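Long-range contact in glycosyl hydrolases family 31 family protein (Aspergillus niger, PDB 6DRU), which catalyses the release of alpha-xylose from the non-reducing terminal glucose of xyloglucan oligosaccharides: residues 322-327 with 392-397. Numbering follows the deposited sequence.
Sequences ASLWPS and FWIDQA. With XYS (alpha-D-xylopyranose), chain N; BGC (beta-D-glucopyranose), chain F.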
loop_
_atom_site.group_PDB
_atom_site.type_symbol
_atom_site.label_atom_id
_atom_site.label_comp_id
_atom_site.label_asym_id
_atom_site.label_seq_id
_atom_site.Cartn_x
_atom_site.Cartn_y
_atom_site.Cartn_z
ATOM N N ALA A 322 -24.621 -14.370 32.516
ATOM C CA ALA A 322 -23.335 -15.038 32.390
ATOM C C ALA A 322 -22.475 -14.313 31.363
ATOM O O ALA A 322 -22.979 -13.628 30.468
ATOM C CB ALA A 322 -23.502 -16.508 31.994
ATOM N N SER A 323 -21.164 -14.485 31.497
ATOM C CA SER A 323 -20.184 -13.775 30.689
ATOM C C SER A 323 -19.672 -14.649 29.552
ATOM O O SER A 323 -19.554 -15.870 29.683
ATOM C CB SER A 323 -19.006 -13.316 31.552
ATOM O OG SER A 323 -17.909 -12.908 30.752
ATOM N N LEU A 324 -19.363 -14.004 28.429
ATOM C CA LEU A 324 -18.735 -14.677 27.302
ATOM C C LEU A 324 -17.791 -13.705 26.609
ATOM O O LEU A 324 -18.091 -12.515 26.488
ATOM C CB LEU A 324 -19.771 -15.215 26.305
ATOM C CG LEU A 324 -20.673 -14.210 25.586
ATOM C CD1 LEU A 324 -20.871 -14.612 24.135
ATOM C CD2 LEU A 324 -22.012 -14.099 26.294
ATOM N N TRP A 325 -16.646 -14.219 26.174
ATOM C CA TRP A 325 -15.675 -13.457 25.408
ATOM C C TRP A 325 -15.701 -13.885 23.944
ATOM O O TRP A 325 -16.045 -15.030 23.634
ATOM C CB TRP A 325 -14.257 -13.641 25.961
ATOM C CG TRP A 325 -13.941 -12.771 27.136
ATOM C CD1 TRP A 325 -14.821 -12.265 28.046
ATOM C CD2 TRP A 325 -12.645 -12.303 27.527
ATOM N NE1 TRP A 325 -14.153 -11.512 28.981
ATOM C CE2 TRP A 325 -12.815 -11.520 28.685
ATOM C CE3 TRP A 325 -11.357 -12.471 27.011
ATOM C CZ2 TRP A 325 -11.746 -10.909 29.335
ATOM C CZ3 TRP A 325 -10.297 -11.863 27.657
ATOM C CH2 TRP A 325 -10.499 -11.090 28.806
ATOM N N PRO A 326 -15.349 -12.989 23.018
ATOM C CA PRO A 326 -15.346 -13.350 21.595
ATOM C C PRO A 326 -14.128 -14.148 21.159
ATOM O O PRO A 326 -14.043 -14.517 19.982
ATOM C CB PRO A 326 -15.379 -11.981 20.903
ATOM C CG PRO A 326 -14.646 -11.087 21.842
ATOM C CD PRO A 326 -14.970 -11.579 23.232
ATOM N N SER A 327 -13.198 -14.431 22.065
ATOM C CA SER A 327 -11.965 -15.113 21.707
ATOM C C SER A 327 -12.186 -16.615 21.587
ATOM O O SER A 327 -12.983 -17.213 22.317
ATOM C CB SER A 327 -10.879 -14.831 22.747
ATOM O OG SER A 327 -11.326 -15.159 24.049
ATOM N N PHE A 392 -27.097 -12.041 29.083
ATOM C CA PHE A 392 -25.740 -12.335 28.644
ATOM C C PHE A 392 -24.839 -11.116 28.772
ATOM O O PHE A 392 -25.239 -9.992 28.459
ATOM C CB PHE A 392 -25.745 -12.849 27.207
ATOM C CG PHE A 392 -26.421 -14.176 27.059
ATOM C CD1 PHE A 392 -25.765 -15.340 27.416
ATOM C CD2 PHE A 392 -27.724 -14.260 26.595
ATOM C CE1 PHE A 392 -26.385 -16.567 27.293
ATOM C CE2 PHE A 392 -28.352 -15.487 26.472
ATOM C CZ PHE A 392 -27.680 -16.642 26.821
ATOM N N TRP A 393 -23.616 -11.359 29.230
ATOM C CA TRP A 393 -22.605 -10.330 29.446
ATOM C C TRP A 393 -21.560 -10.476 28.345
ATOM O O TRP A 393 -20.666 -11.324 28.432
ATOM C CB TRP A 393 -21.992 -10.474 30.836
ATOM C CG TRP A 393 -21.051 -9.381 31.220
ATOM C CD1 TRP A 393 -20.768 -8.254 30.509
ATOM C CD2 TRP A 393 -20.268 -9.307 32.418
ATOM N NE1 TRP A 393 -19.857 -7.486 31.187
ATOM C CE2 TRP A 393 -19.533 -8.109 32.362
ATOM C CE3 TRP A 393 -20.117 -10.141 33.530
ATOM C CZ2 TRP A 393 -18.660 -7.719 33.376
ATOM C CZ3 TRP A 393 -19.252 -9.753 34.537
ATOM C CH2 TRP A 393 -18.532 -8.553 34.452
ATOM N N ILE A 394 -21.683 -9.658 27.302
ATOM C CA ILE A 394 -20.797 -9.740 26.139
ATOM C C ILE A 394 -19.644 -8.769 26.374
ATOM O O ILE A 394 -19.676 -7.606 25.971
ATOM C CB ILE A 394 -21.538 -9.477 24.835
ATOM C CG1 ILE A 394 -22.615 -8.407 25.035
ATOM C CG2 ILE A 394 -22.124 -10.772 24.345
ATOM C CD1 ILE A 394 -23.355 -8.032 23.767
ATOM N N ASP A 395 -18.604 -9.274 27.021
ATOM C CA ASP A 395 -17.480 -8.480 27.480
ATOM C C ASP A 395 -16.327 -8.572 26.487
ATOM O O ASP A 395 -16.199 -9.551 25.748
ATOM C CB ASP A 395 -17.042 -8.970 28.862
ATOM C CG ASP A 395 -15.918 -8.153 29.452
ATOM O OD1 ASP A 395 -15.007 -8.763 30.051
ATOM O OD2 ASP A 395 -15.929 -6.914 29.297
ATOM N N GLN A 396 -15.501 -7.524 26.465
ATOM C CA GLN A 396 -14.223 -7.533 25.748
ATOM C C GLN A 396 -14.406 -7.737 24.247
ATOM O O GLN A 396 -13.615 -8.422 23.595
ATOM C CB GLN A 396 -13.281 -8.590 26.327
ATOM C CG GLN A 396 -12.705 -8.198 27.664
ATOM C CD GLN A 396 -11.285 -7.699 27.552
ATOM O OE1 GLN A 396 -10.436 -8.352 26.950
ATOM N NE2 GLN A 396 -11.018 -6.533 28.127
ATOM N N ALA A 397 -15.450 -7.132 23.687
ATOM C CA ALA A 397 -15.756 -7.245 22.266
ATOM C C ALA A 397 -15.594 -5.906 21.550
ATOM O O ALA A 397 -16.424 -5.519 20.725
ATOM C CB ALA A 397 -17.164 -7.793 22.059
HETATM C C1 XYS N . -13.015 -7.297 31.771
HETATM C C2 XYS N . -14.309 -6.625 32.170
HETATM C C3 XYS N . -14.567 -6.886 33.637
HETATM C C4 XYS N . -14.513 -8.375 33.906
HETATM C C5 XYS N . -13.221 -8.937 33.355
HETATM O O1 XYS N . -11.963 -6.786 32.555
HETATM O O2 XYS N . -14.215 -5.240 31.939
HETATM O O3 XYS N . -15.836 -6.389 33.992
HETATM O O4 XYS N . -14.567 -8.601 35.294
HETATM O O5 XYS N . -13.134 -8.686 31.969
HETATM C C2 BGC F . -5.615 -6.536 31.928
HETATM C C3 BGC F . -6.373 -6.322 30.664
HETATM C C4 BGC F . -7.497 -7.368 30.548
HETATM C C5 BGC F . -8.319 -7.390 31.806
HETATM C C6 BGC F . -9.342 -8.516 31.731
HETATM C C1 BGC F . -6.598 -6.498 33.070
HETATM O O2 BGC F . -4.617 -5.506 32.100
HETATM O O3 BGC F . -5.508 -6.435 29.592
HETATM O O4 BGC F . -8.335 -7.049 29.460
HETATM O O5 BGC F . -7.487 -7.607 32.929
HETATM O O6 BGC F . -9.821 -8.807 33.026
HETATM O O HOH W 1 -16.615 -10.488 31.682
HETATM O O HOH W 2 -18.374 -10.891 24.210
#
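W325 and D395 stand side by side just past the paired parts of two neighbouring parallel TIM-barrel strands, 319-328 and 391-394. The indole NE1 gives D395 OD1 a weak, bent hydrogen bond of 3.1 Å, with ring and carboxylate planes 70° apart. D395 CG lies anti to its backbone N (chi1 -177°), and the carboxylate it carries meets the xylose: OD1 lies 3.0 Å from the anomeric carbon C1 of XYS. Water 1 donates a further hydrogen bond to OD1 and is also bound to the hydroxyl OG of S323, a side chain small enough to fit beside the W393 ring. The same water sits over the centre of that ring, whose CZ2 comes 3.2 Å from XYS O3. Q396 lies side by side with W325, over one face of the indole, its CG 3.7 Å from the centroid of the six-membered ring in a CH-pi contact; its flexible chain, bent at chi2, carries the amide on toward the glucose BGC. Between the strands, the backbones are joined by hydrogen bonds from W393 N to A322 O, from L324 N to W393 O at 3.0 Å, and, more weakly, from D395 N to L324 O. Water 2 donates to both L324 O and D395 O. On the sheet face of A322, F392 and I394, L324 CD2 packs against I394 CG2 at 3.9 Å and F392 CB. L324 and F392 also pack against helix 370-385, while S323, W325, W393 and D395 serve the sugar side. D395, an active-site residue, has the position expected of the GH31 catalytic nucleophile, with D487 as the proton donor, and the indole and water 1 probably help orient its OD1 toward the sugar.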